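Local coordinates for DUF1254 domain-containing protein (Vibrio parahaemolyticus, PDB 3U07), which is of unknown function but probably exported, carrying a signal peptide and pairing a DUF1254 region with a DUF1214 region in a single chain, at residues I35-S39 against F298-Y303; E42-F46 against G305-L309; L58-Q62 against L85-D90; T113-G117 against D158-K163. The protein carries 2 engineered substitutions. All coordinates share one frame; numbering follows the deposited sequence.

Contact 1 (I35-S39 against F298-Y303); sequences IYGYS and FAEGTY
This is a buried, partly hydrated helix-helix contact, in which Tyr38 and Ser39 of helix 26-52 meet Ala299 and Thr302 of helix 295-305. The two short segments run in roughly the same direction, their axes 8.8 Å apart at an angle of 40°. The small Ala299 permits this approach, and its CA lies 5.6 Å from that of Ser39. The Tyr38 side chain then passes beside Ala299 and reaches Thr302, with CE2 3.6 Å from Thr302 CG2. With its CG anti to the backbone N (chi1 176°), the ring reaches far enough along the partner helix for OH to meet the ring edge of Tyr303 in its plane, 3.5 Å from CD1. On the neighbouring flank the interface is polar. One water donates to Phe298 O at 2.7 Å and also bonds to Ser39 OG and Thr302 OG1; a second joins Ser39 O to Thr302 OG1. Thr302 OG1 is thus shared by both waters, and the hydroxyls, whose OG and OG1 atoms stand 3.9 Å apart, communicate through water. Helix 253-273 covers the Tyr38 side through Met267 and Leu270, while the Phe298 ring meets that of Tyr119 and has a cation-pi partner in Arg295. Apolar contact beside a water-bridged polar patch thus joins the N-terminal helix 26-52 to helix 295-305 as a buried, near-parallel helix pair with a small residue, Ala299, at the close approach.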
loop_
_atom_site.group_PDB
_atom_site.type_symbol
_atom_site.label_atom_id
_atom_site.label_comp_id
_atom_site.label_asym_id
_atom_site.label_seq_id
_atom_site.Cartn_x
_atom_site.Cartn_y
_atom_site.Cartn_z
ATOM N N ILE A 35 6.092 20.254 -1.344
ATOM C CA ILE A 35 6.343 18.991 -0.659
ATOM C C ILE A 35 5.100 18.532 0.112
ATOM O O ILE A 35 4.821 17.334 0.177
ATOM C CB ILE A 35 7.594 19.095 0.253
ATOM C CG1 ILE A 35 8.853 19.124 -0.631
ATOM C CG2 ILE A 35 7.669 17.896 1.202
ATOM C CD1 ILE A 35 10.128 19.504 0.102
ATOM N N TYR A 36 4.347 19.472 0.680
ATOM C CA TYR A 36 3.106 19.117 1.378
ATOM C C TYR A 36 2.102 18.609 0.336
ATOM O O TYR A 36 1.434 17.591 0.535
ATOM C CB TYR A 36 2.502 20.337 2.089
ATOM C CG TYR A 36 0.992 20.259 2.254
ATOM C CD1 TYR A 36 0.410 19.488 3.265
ATOM C CD2 TYR A 36 0.146 20.904 1.352
ATOM C CE1 TYR A 36 -0.982 19.357 3.368
ATOM C CE2 TYR A 36 -1.247 20.783 1.446
ATOM C CZ TYR A 36 -1.803 20.007 2.451
ATOM O OH TYR A 36 -3.174 19.878 2.515
ATOM N N GLY A 37 2.020 19.317 -0.790
ATOM C CA GLY A 37 1.082 18.945 -1.839
ATOM C C GLY A 37 1.430 17.701 -2.629
ATOM O O GLY A 37 0.546 17.052 -3.204
ATOM N N TYR A 38 2.714 17.357 -2.641
ATOM C CA TYR A 38 3.208 16.191 -3.376
ATOM C C TYR A 38 2.396 14.913 -3.184
ATOM O O TYR A 38 1.975 14.284 -4.158
ATOM C CB TYR A 38 4.664 15.911 -2.988
ATOM C CG TYR A 38 5.247 14.671 -3.631
ATOM C CD1 TYR A 38 5.765 14.704 -4.927
ATOM C CD2 TYR A 38 5.276 13.460 -2.941
ATOM C CE1 TYR A 38 6.300 13.557 -5.522
ATOM C CE2 TYR A 38 5.807 12.309 -3.524
ATOM C CZ TYR A 38 6.316 12.364 -4.812
ATOM O OH TYR A 38 6.841 11.225 -5.380
ATOM N N SER A 39 2.185 14.518 -1.935
ATOM C CA SER A 39 1.439 13.290 -1.663
ATOM C C SER A 39 0.034 13.328 -2.266
ATOM O O SER A 39 -0.432 12.346 -2.836
ATOM C CB SER A 39 1.362 13.035 -0.154
ATOM O OG SER A 39 2.657 12.847 0.391
ATOM N N PHE A 298 7.124 12.300 5.195
ATOM C CA PHE A 298 5.830 11.698 4.871
ATOM C C PHE A 298 5.760 11.481 3.357
ATOM O O PHE A 298 5.299 10.439 2.876
ATOM C CB PHE A 298 4.685 12.622 5.300
ATOM C CG PHE A 298 3.316 12.090 4.962
ATOM C CD1 PHE A 298 2.724 11.104 5.746
ATOM C CD2 PHE A 298 2.625 12.565 3.847
ATOM C CE1 PHE A 298 1.465 10.597 5.426
ATOM C CE2 PHE A 298 1.361 12.062 3.516
ATOM C CZ PHE A 298 0.782 11.075 4.310
ATOM N N ALA A 299 6.229 12.480 2.615
ATOM C CA ALA A 299 6.238 12.432 1.156
ATOM C C ALA A 299 7.056 11.260 0.606
ATOM O O ALA A 299 6.735 10.723 -0.458
ATOM C CB ALA A 299 6.781 13.752 0.597
ATOM N N GLU A 300 8.115 10.865 1.311
ATOM C CA GLU A 300 8.928 9.747 0.828
ATOM C C GLU A 300 8.108 8.456 0.842
ATOM O O GLU A 300 8.444 7.483 0.160
ATOM C CB GLU A 300 10.197 9.577 1.681
ATOM C CG GLU A 300 11.239 10.708 1.552
ATOM C CD GLU A 300 11.857 10.822 0.153
ATOM O OE1 GLU A 300 11.732 9.877 -0.652
ATOM O OE2 GLU A 300 12.485 11.864 -0.132
ATOM N N GLY A 301 7.029 8.447 1.622
ATOM C CA GLY A 301 6.180 7.270 1.676
ATOM C C GLY A 301 5.603 7.018 0.298
ATOM O O GLY A 301 5.512 5.876 -0.154
ATOM N N THR A 302 5.216 8.099 -0.375
ATOM C CA THR A 302 4.656 8.014 -1.719
ATOM C C THR A 302 5.776 7.788 -2.744
ATOM O O THR A 302 5.631 7.008 -3.690
ATOM C CB THR A 302 3.903 9.323 -2.091
ATOM O OG1 THR A 302 2.648 9.375 -1.400
ATOM C CG2 THR A 302 3.656 9.393 -3.592
ATOM N N TYR A 303 6.888 8.485 -2.544
ATOM C CA TYR A 303 8.022 8.382 -3.449
ATOM C C TYR A 303 8.618 6.991 -3.501
ATOM O O TYR A 303 8.885 6.457 -4.579
ATOM C CB TYR A 303 9.112 9.374 -3.040
ATOM C CG TYR A 303 10.263 9.432 -4.019
ATOM C CD1 TYR A 303 10.122 10.063 -5.252
ATOM C CD2 TYR A 303 11.490 8.844 -3.717
ATOM C CE1 TYR A 303 11.174 10.113 -6.157
ATOM C CE2 TYR A 303 12.549 8.886 -4.620
ATOM C CZ TYR A 303 12.384 9.522 -5.832
ATOM O OH TYR A 303 13.426 9.581 -6.722
HETATM O O HOH W 1 0.485 9.687 -2.940
HETATM O O HOH W 2 3.227 10.228 1.131
#

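Contact 2 (E42-F46 against G305-L309); sequences EAYKF and GQWGL
Aromatic contact dominates where Phe46, on helix 26-52, receives Trp307 from the loop that follows helix 295-305. The pair is T-shaped: the pyrrole edge of the indole points at the Phe46 face, with planes 63° apart and ring centroids separated by 4.3 Å. Trp307 NE1 stands 3.2 Å above the plane of the Phe46 ring, over its centre, so the polar N-H corner of the indole meets the pi cloud. Phe46 CG lies anti to the backbone N (chi1 -178°), which carries the ring toward the loop.

Apolar contact continues at the far end of the indole, whose CH2 atom rests 3.6 Å from Ala43 CB, three residues before Phe46. Polar contact comes from Gln306. Its chain runs out extended, and NE2 gives a weak hydrogen bond of 3.3 Å to Glu42 O, an atom already taken by Phe46 N within the helix. The amide oxygen OE1 lies 3.6 Å from Phe46 CD1, with amide and ring planes 77° apart. Gln306 also lays CG over one indole face, offset toward the rim.

Both side chains issue from the middle of a type II turn, Gly305 to Gly308, in which Trp307 takes a positive phi. Trp307 N bonds to His118, and its ring has a cation-pi partner in Lys163. The indole thus turns its N-H edge to one pi cloud and its own pi system to a cation, which would probably make the N-H slightly more positive; with its one hydrogen bond weak, the contact is chiefly aromatic and apolar.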
loop_
_atom_site.group_PDB
_atom_site.type_symbol
_atom_site.label_atom_id
_atom_site.label_comp_id
_atom_site.label_asym_id
_atom_site.label_seq_id
_atom_site.Cartn_x
_atom_site.Cartn_y
_atom_site.Cartn_z
ATOM N N GLU A 42 0.371 13.322 -6.287
ATOM C CA GLU A 42 0.687 12.013 -6.845
ATOM C C GLU A 42 -0.472 11.029 -6.691
ATOM O O GLU A 42 -0.690 10.182 -7.555
ATOM C CB GLU A 42 1.967 11.462 -6.209
ATOM C CG GLU A 42 3.218 12.308 -6.494
ATOM C CD GLU A 42 3.521 12.439 -7.984
ATOM O OE1 GLU A 42 3.564 11.401 -8.676
ATOM O OE2 GLU A 42 3.723 13.576 -8.466
ATOM N N ALA A 43 -1.226 11.137 -5.602
ATOM C CA ALA A 43 -2.369 10.244 -5.410
ATOM C C ALA A 43 -3.393 10.575 -6.499
ATOM O O ALA A 43 -3.981 9.681 -7.109
ATOM C CB ALA A 43 -2.981 10.448 -4.031
ATOM N N TYR A 44 -3.600 11.865 -6.747
ATOM C CA TYR A 44 -4.536 12.280 -7.783
ATOM C C TYR A 44 -4.088 11.759 -9.152
ATOM O O TYR A 44 -4.879 11.158 -9.875
ATOM C CB TYR A 44 -4.658 13.805 -7.861
ATOM C CG TYR A 44 -5.602 14.230 -8.970
ATOM C CD1 TYR A 44 -6.961 13.928 -8.899
ATOM C CD2 TYR A 44 -5.127 14.861 -10.122
ATOM C CE1 TYR A 44 -7.826 14.237 -9.944
ATOM C CE2 TYR A 44 -5.985 15.172 -11.177
ATOM C CZ TYR A 44 -7.334 14.855 -11.079
ATOM O OH TYR A 44 -8.194 15.138 -12.113
ATOM N N LYS A 45 -2.825 11.995 -9.507
ATOM C CA LYS A 45 -2.310 11.538 -10.799
ATOM C C LYS A 45 -2.550 10.046 -10.961
ATOM O O LYS A 45 -2.962 9.582 -12.027
ATOM C CB LYS A 45 -0.807 11.822 -10.929
ATOM C CG LYS A 45 -0.418 13.289 -11.044
ATOM C CD LYS A 45 1.102 13.413 -11.177
ATOM C CE LYS A 45 1.577 14.856 -11.102
ATOM N NZ LYS A 45 3.067 14.932 -11.073
ATOM N N PHE A 46 -2.290 9.291 -9.898
ATOM C CA PHE A 46 -2.489 7.850 -9.950
ATOM C C PHE A 46 -3.965 7.533 -10.185
ATOM O O PHE A 46 -4.298 6.659 -10.973
ATOM C CB PHE A 46 -2.029 7.193 -8.649
ATOM C CG PHE A 46 -2.169 5.696 -8.653
ATOM C CD1 PHE A 46 -1.111 4.885 -9.053
ATOM C CD2 PHE A 46 -3.370 5.100 -8.287
ATOM C CE1 PHE A 46 -1.248 3.498 -9.084
ATOM C CE2 PHE A 46 -3.517 3.718 -8.316
ATOM C CZ PHE A 46 -2.455 2.915 -8.717
ATOM N N GLY A 305 7.213 4.010 -1.925
ATOM C CA GLY A 305 6.235 2.934 -2.121
ATOM C C GLY A 305 4.751 3.242 -1.978
ATOM O O GLY A 305 4.026 2.643 -1.168
ATOM N N GLN A 306 4.288 4.128 -2.848
ATOM C CA GLN A 306 2.905 4.569 -2.852
ATOM C C GLN A 306 1.863 3.493 -2.603
ATOM O O GLN A 306 1.961 2.387 -3.127
ATOM C CB GLN A 306 2.597 5.314 -4.157
ATOM C CG GLN A 306 1.284 6.090 -4.139
ATOM C CD GLN A 306 0.979 6.730 -5.484
ATOM O OE1 GLN A 306 1.160 6.105 -6.527
ATOM N NE2 GLN A 306 0.502 7.974 -5.466
ATOM N N TRP A 307 0.872 3.841 -1.785
ATOM C CA TRP A 307 -0.227 2.946 -1.429
ATOM C C TRP A 307 0.199 1.787 -0.523
ATOM O O TRP A 307 -0.557 0.838 -0.320
ATOM C CB TRP A 307 -0.894 2.392 -2.696
ATOM C CG TRP A 307 -1.336 3.455 -3.662
ATOM C CD1 TRP A 307 -1.013 3.546 -4.989
ATOM C CD2 TRP A 307 -2.167 4.590 -3.376
ATOM N NE1 TRP A 307 -1.592 4.662 -5.546
ATOM C CE2 TRP A 307 -2.312 5.315 -4.582
ATOM C CE3 TRP A 307 -2.820 5.052 -2.224
ATOM C CZ2 TRP A 307 -3.064 6.492 -4.661
ATOM C CZ3 TRP A 307 -3.571 6.223 -2.306
ATOM C CH2 TRP A 307 -3.691 6.923 -3.519
ATOM N N GLY A 308 1.403 1.875 0.031
ATOM C CA GLY A 308 1.886 0.821 0.902
ATOM C C GLY A 308 1.202 0.754 2.257
ATOM O O GLY A 308 0.758 1.764 2.812
ATOM N N LEU A 309 1.107 -0.463 2.781
ATOM C CA LEU A 309 0.502 -0.715 4.086
ATOM C C LEU A 309 1.412 -0.226 5.206
ATOM O O LEU A 309 2.633 -0.188 5.050
ATOM C CB LEU A 309 0.289 -2.218 4.292
ATOM C CG LEU A 309 -0.947 -2.915 3.731
ATOM C CD1 LEU A 309 -0.736 -4.419 3.754
ATOM C CD2 LEU A 309 -2.172 -2.538 4.564
#

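Contact 3 (L58-Q62 against L85-D90); sequences LNEFQ and LMGWLD. Engineered in segment 58-62: Glu60 (natural residue Arg).
Leu85 lays its CD1 methyl over one face of the Phe61 ring, a CH-pi contact 4.1 Å from the centroid and nearly on the ring normal; Met86 O approaches the same ring at its edge. The Trp88 indole has water at its edge, in plane. That water accepts from both Trp88 NE1 and Gln62 NE2, linking two side chains that run alongside each other with amide and ring planes 25° apart.

Asn59 supplies the polar grip. Its N donates to Trp88 O (2.7 Å), while its amide clasps the backbone of one residue: OD1 takes Asp90 N at 2.8 Å from above the carbonyl plane, and ND2 gives to Asp90 O at 3.0 Å on an in-plane lone pair. Farther along, Gln62 N donates to Met86 O (2.7 Å). Between these bonds water is interposed, donating to Glu60 O, at an engineered position, and accepting from Trp88 N.

Leu58 CD2 packs on Trp88 CB at 3.9 Å, and the Asp90 carboxylate pairs with Arg205. The whole is an irregular segment running antiparallel along edge strand 82-90 of the four-stranded antiparallel sheet, with water in place of part of the direct backbone pairing.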
loop_
_atom_site.group_PDB
_atom_site.type_symbol
_atom_site.label_atom_id
_atom_site.label_comp_id
_atom_site.label_asym_id
_atom_site.label_seq_id
_atom_site.Cartn_x
_atom_site.Cartn_y
_atom_site.Cartn_z
ATOM N N LEU A 58 -17.017 3.914 -9.811
ATOM C CA LEU A 58 -16.678 4.083 -8.407
ATOM C C LEU A 58 -17.603 3.224 -7.540
ATOM O O LEU A 58 -18.685 2.827 -7.974
ATOM C CB LEU A 58 -16.790 5.563 -8.034
ATOM C CG LEU A 58 -15.939 6.487 -8.919
ATOM C CD1 LEU A 58 -16.190 7.938 -8.545
ATOM C CD2 LEU A 58 -14.461 6.147 -8.762
ATOM N N ASN A 59 -17.163 2.923 -6.322
ATOM C CA ASN A 59 -17.944 2.107 -5.397
ATOM C C ASN A 59 -18.248 0.729 -5.973
ATOM O O ASN A 59 -19.350 0.200 -5.820
ATOM C CB ASN A 59 -19.247 2.824 -5.009
ATOM C CG ASN A 59 -19.001 4.041 -4.131
ATOM O OD1 ASN A 59 -18.117 4.027 -3.273
ATOM N ND2 ASN A 59 -19.788 5.092 -4.330
ATOM N N GLU A 60 -17.246 0.163 -6.642
ATOM C CA GLU A 60 -17.328 -1.166 -7.242
ATOM C C GLU A 60 -15.917 -1.729 -7.314
ATOM O O GLU A 60 -14.958 -0.982 -7.500
ATOM C CB GLU A 60 -17.890 -1.105 -8.668
ATOM C CG GLU A 60 -19.397 -0.917 -8.776
ATOM C CD GLU A 60 -19.895 -0.979 -10.219
ATOM O OE1 GLU A 60 -19.244 -1.659 -11.043
ATOM O OE2 GLU A 60 -20.939 -0.363 -10.525
ATOM N N PHE A 61 -15.788 -3.041 -7.146
ATOM C CA PHE A 61 -14.492 -3.691 -7.249
ATOM C C PHE A 61 -14.196 -3.726 -8.750
ATOM O O PHE A 61 -15.081 -4.030 -9.550
ATOM C CB PHE A 61 -14.572 -5.114 -6.689
ATOM C CG PHE A 61 -14.856 -5.170 -5.213
ATOM C CD1 PHE A 61 -13.924 -4.694 -4.292
ATOM C CD2 PHE A 61 -16.058 -5.689 -4.742
ATOM C CE1 PHE A 61 -14.184 -4.734 -2.923
ATOM C CE2 PHE A 61 -16.329 -5.733 -3.373
ATOM C CZ PHE A 61 -15.390 -5.252 -2.462
ATOM N N GLN A 62 -12.969 -3.393 -9.134
ATOM C CA GLN A 62 -12.591 -3.383 -10.547
ATOM C C GLN A 62 -12.841 -4.719 -11.235
ATOM O O GLN A 62 -12.149 -5.699 -10.973
ATOM C CB GLN A 62 -11.122 -2.998 -10.690
ATOM C CG GLN A 62 -10.878 -1.503 -10.671
ATOM C CD GLN A 62 -9.472 -1.153 -10.229
ATOM O OE1 GLN A 62 -8.519 -1.876 -10.526
ATOM N NE2 GLN A 62 -9.333 -0.033 -9.523
ATOM N N LEU A 85 -8.495 -7.640 -4.305
ATOM C CA LEU A 85 -9.705 -6.967 -4.748
ATOM C C LEU A 85 -9.361 -5.479 -4.663
ATOM O O LEU A 85 -8.797 -5.023 -3.665
ATOM C CB LEU A 85 -10.891 -7.279 -3.832
ATOM C CG LEU A 85 -11.666 -8.574 -4.071
ATOM C CD1 LEU A 85 -12.881 -8.593 -3.156
ATOM C CD2 LEU A 85 -12.105 -8.666 -5.529
HETATM N N MSE A 86 -9.677 -4.728 -5.712
HETATM C CA MSE A 86 -9.378 -3.302 -5.732
HETATM C C MSE A 86 -10.559 -2.476 -6.195
HETATM O O MSE A 86 -11.436 -2.959 -6.911
HETATM C CB MSE A 86 -8.200 -3.006 -6.663
HETATM C CG MSE A 86 -6.877 -3.615 -6.246
HETATM SE SE MSE A 86 -5.540 -3.293 -7.599
HETATM C CE MSE A 86 -6.549 -3.890 -9.128
ATOM N N GLY A 87 -10.565 -1.217 -5.783
ATOM C CA GLY A 87 -11.627 -0.325 -6.179
ATOM C C GLY A 87 -11.421 1.043 -5.575
ATOM O O GLY A 87 -10.444 1.285 -4.863
ATOM N N TRP A 88 -12.347 1.941 -5.879
ATOM C CA TRP A 88 -12.316 3.293 -5.359
ATOM C C TRP A 88 -13.691 3.602 -4.796
ATOM O O TRP A 88 -14.702 3.421 -5.469
ATOM C CB TRP A 88 -11.987 4.294 -6.464
ATOM C CG TRP A 88 -10.587 4.201 -6.969
ATOM C CD1 TRP A 88 -10.128 3.414 -7.986
ATOM C CD2 TRP A 88 -9.454 4.920 -6.470
ATOM N NE1 TRP A 88 -8.774 3.600 -8.153
ATOM C CE2 TRP A 88 -8.335 4.518 -7.233
ATOM C CE3 TRP A 88 -9.276 5.864 -5.450
ATOM C CZ2 TRP A 88 -7.053 5.033 -7.012
ATOM C CZ3 TRP A 88 -7.999 6.378 -5.230
ATOM C CH2 TRP A 88 -6.905 5.956 -6.008
ATOM N N LEU A 89 -13.718 4.052 -3.550
ATOM C CA LEU A 89 -14.959 4.412 -2.885
ATOM C C LEU A 89 -15.191 5.897 -3.116
ATOM O O LEU A 89 -14.238 6.665 -3.266
ATOM C CB LEU A 89 -14.838 4.166 -1.376
ATOM C CG LEU A 89 -15.296 2.866 -0.711
ATOM C CD1 LEU A 89 -15.177 1.684 -1.644
ATOM C CD2 LEU A 89 -14.488 2.669 0.560
ATOM N N ASP A 90 -16.456 6.295 -3.164
ATOM C CA ASP A 90 -16.805 7.706 -3.308
ATOM C C ASP A 90 -17.920 7.909 -2.308
ATOM O O ASP A 90 -19.018 7.386 -2.486
ATOM C CB ASP A 90 -17.299 8.040 -4.716
ATOM C CG ASP A 90 -17.845 9.459 -4.818
ATOM O OD1 ASP A 90 -17.518 10.303 -3.956
ATOM O OD2 ASP A 90 -18.598 9.737 -5.769
HETATM O O HOH W 3 -13.875 1.210 -8.072
HETATM O O HOH W 4 -10.546 -6.117 -8.156
HETATM O O HOH W 5 -7.199 1.884 -9.663
#

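Contact 4 (T113-G117 against D158-K163); sequences TMDMG and DSNLVK
Ser159 turns its hydroxyl into the crowded position between backbone N and carbonyl carbon (chi1 68°), which places OG at Met116 N and 3.2 Å from Asp115 CB. Asp115 adopts the same kind of first torsion (chi1 62°), and this turns its carboxylate back toward Gly117 N. The Ser159 hydroxyl accepts from Met116 N at 3.0 Å, a nearly straight bond with an N-H...O angle of 168°. It also donates to Leu161 O two residues on, at the start of strand 161-169, although that bond is modelled so short that its exact length is doubtful. The serine therefore ties the end of one strand to the start of another.

Beyond this point the backbones pair as neighbours in the four-stranded antiparallel sheet of the DUF1254 region, strand 161-169 lying between 109-115 and 82-90. Met114 and Lys163 form a hydrogen-bonded pair: Met114 N gives to Lys163 O (3.0 Å), and Lys163 N gives to Met114 O (2.9 Å). Past the paired residues, Asp115 forms an Asx turn, its OD1 accepting from Gly117 N at 2.8 Å from above the carboxylate plane. The other oxygen, OD2, receives a water that in turn accepts from Asp158 N, and it forms a salt bridge with Arg287. That arginine probably eases the nearness of the Asp115 and Asp158 carboxylates, although its ion pair with Asp158 is long and weak.

Met116, a selenomethionine here, has CG 3.3 Å from Leu161 O and 4.1 Å from Leu161 CB, and its chain bends beyond that atom. Trp88 of strand 82-90 packs against this side chain and against Lys163.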
loop_
_atom_site.group_PDB
_atom_site.type_symbol
_atom_site.label_atom_id
_atom_site.label_comp_id
_atom_site.label_asym_id
_atom_site.label_seq_id
_atom_site.Cartn_x
_atom_site.Cartn_y
_atom_site.Cartn_z
ATOM N N THR A 113 -7.789 0.692 3.301
ATOM C CA THR A 113 -8.241 1.885 2.598
ATOM C C THR A 113 -7.346 3.063 2.924
ATOM O O THR A 113 -6.835 3.175 4.036
ATOM C CB THR A 113 -9.708 2.266 2.970
ATOM O OG1 THR A 113 -9.821 2.414 4.392
ATOM C CG2 THR A 113 -10.688 1.192 2.494
HETATM N N MSE A 114 -7.157 3.938 1.941
HETATM C CA MSE A 114 -6.322 5.122 2.116
HETATM C C MSE A 114 -7.003 6.310 1.463
HETATM O O MSE A 114 -7.715 6.152 0.470
HETATM C CB MSE A 114 -4.944 4.897 1.479
HETATM C CG MSE A 114 -4.139 3.796 2.164
HETATM SE SE MSE A 114 -2.377 3.543 1.382
HETATM C CE MSE A 114 -2.984 2.546 -0.153
ATOM N N ASP A 115 -6.799 7.496 2.021
ATOM C CA ASP A 115 -7.414 8.676 1.447
ATOM C C ASP A 115 -6.482 9.346 0.448
ATOM O O ASP A 115 -5.330 8.917 0.267
ATOM C CB ASP A 115 -7.852 9.668 2.537
ATOM C CG ASP A 115 -6.700 10.193 3.381
ATOM O OD1 ASP A 115 -5.583 10.388 2.852
ATOM O OD2 ASP A 115 -6.929 10.439 4.588
HETATM N N MSE A 116 -6.992 10.390 -0.201
HETATM C CA MSE A 116 -6.243 11.124 -1.215
HETATM C C MSE A 116 -5.061 11.943 -0.693
HETATM O O MSE A 116 -4.398 12.636 -1.460
HETATM C CB MSE A 116 -7.205 12.020 -1.999
HETATM C CG MSE A 116 -8.266 11.228 -2.753
HETATM SE SE MSE A 116 -7.482 10.043 -4.086
HETATM C CE MSE A 116 -7.073 11.427 -5.361
ATOM N N GLY A 117 -4.808 11.879 0.608
ATOM C CA GLY A 117 -3.676 12.605 1.156
ATOM C C GLY A 117 -2.577 11.597 1.451
ATOM O O GLY A 117 -1.543 11.921 2.041
ATOM N N ASP A 158 -11.414 11.718 5.263
ATOM C CA ASP A 158 -11.204 13.126 4.962
ATOM C C ASP A 158 -11.204 13.503 3.492
ATOM O O ASP A 158 -11.209 14.689 3.161
ATOM C CB ASP A 158 -9.929 13.607 5.651
ATOM C CG ASP A 158 -10.076 13.643 7.165
ATOM O OD1 ASP A 158 -9.272 12.993 7.855
ATOM O OD2 ASP A 158 -10.996 14.321 7.667
ATOM N N SER A 159 -11.170 12.504 2.614
ATOM C CA SER A 159 -11.258 12.753 1.178
ATOM C C SER A 159 -12.491 11.953 0.748
ATOM O O SER A 159 -12.720 10.854 1.255
ATOM C CB SER A 159 -10.008 12.269 0.423
ATOM O OG SER A 159 -9.892 10.855 0.422
ATOM N N ASN A 160 -13.302 12.497 -0.153
ATOM C CA ASN A 160 -14.499 11.775 -0.577
ATOM C C ASN A 160 -14.156 10.546 -1.399
ATOM O O ASN A 160 -14.926 9.593 -1.450
ATOM C CB ASN A 160 -15.443 12.691 -1.352
ATOM C CG ASN A 160 -16.046 13.769 -0.474
ATOM O OD1 ASN A 160 -16.309 13.541 0.707
ATOM N ND2 ASN A 160 -16.282 14.947 -1.049
ATOM N N LEU A 161 -12.991 10.574 -2.039
ATOM C CA LEU A 161 -12.529 9.438 -2.825
ATOM C C LEU A 161 -11.513 8.697 -1.960
ATOM O O LEU A 161 -10.596 9.309 -1.405
ATOM C CB LEU A 161 -11.848 9.913 -4.114
ATOM C CG LEU A 161 -12.692 10.680 -5.135
ATOM C CD1 LEU A 161 -11.779 11.255 -6.214
ATOM C CD2 LEU A 161 -13.736 9.754 -5.749
ATOM N N VAL A 162 -11.679 7.388 -1.818
ATOM C CA VAL A 162 -10.734 6.621 -1.020
ATOM C C VAL A 162 -10.358 5.347 -1.766
ATOM O O VAL A 162 -11.220 4.652 -2.315
ATOM C CB VAL A 162 -11.310 6.268 0.391
ATOM C CG1 VAL A 162 -12.247 7.368 0.872
ATOM C CG2 VAL A 162 -12.013 4.949 0.361
ATOM N N LYS A 163 -9.067 5.049 -1.809
ATOM C CA LYS A 163 -8.607 3.860 -2.513
ATOM C C LYS A 163 -8.790 2.630 -1.632
ATOM O O LYS A 163 -8.390 2.620 -0.470
ATOM C CB LYS A 163 -7.142 4.034 -2.926
ATOM C CG LYS A 163 -6.528 2.839 -3.668
ATOM C CD LYS A 163 -5.214 3.237 -4.336
ATOM C CE LYS A 163 -4.374 2.027 -4.740
ATOM N NZ LYS A 163 -5.178 0.906 -5.307
HETATM O O HOH W 6 -9.186 9.977 5.643
#

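Overall arrangement
From the N terminus, helix 26-52 supplies the first halves of contacts 1 and 2, whose partners come more than 250 residues later from helix 295-305 and the loop after it. These two long closures cross, and they touch where Thr302 meets Glu42. Both enclose contact 3, a short closure that returns the loop after helix 26-52 to strand 82-90, and then contact 4, which closes strand 109-115 onto strand 161-169. Contacts 3 and 4 follow in series and share a sheet, joined by Leu89 and Val162. Contact 2 touches both through Trp307, while contact 1 meets contact 4 at Gly117, so the paired helices are bound to the DUF1254 sheet.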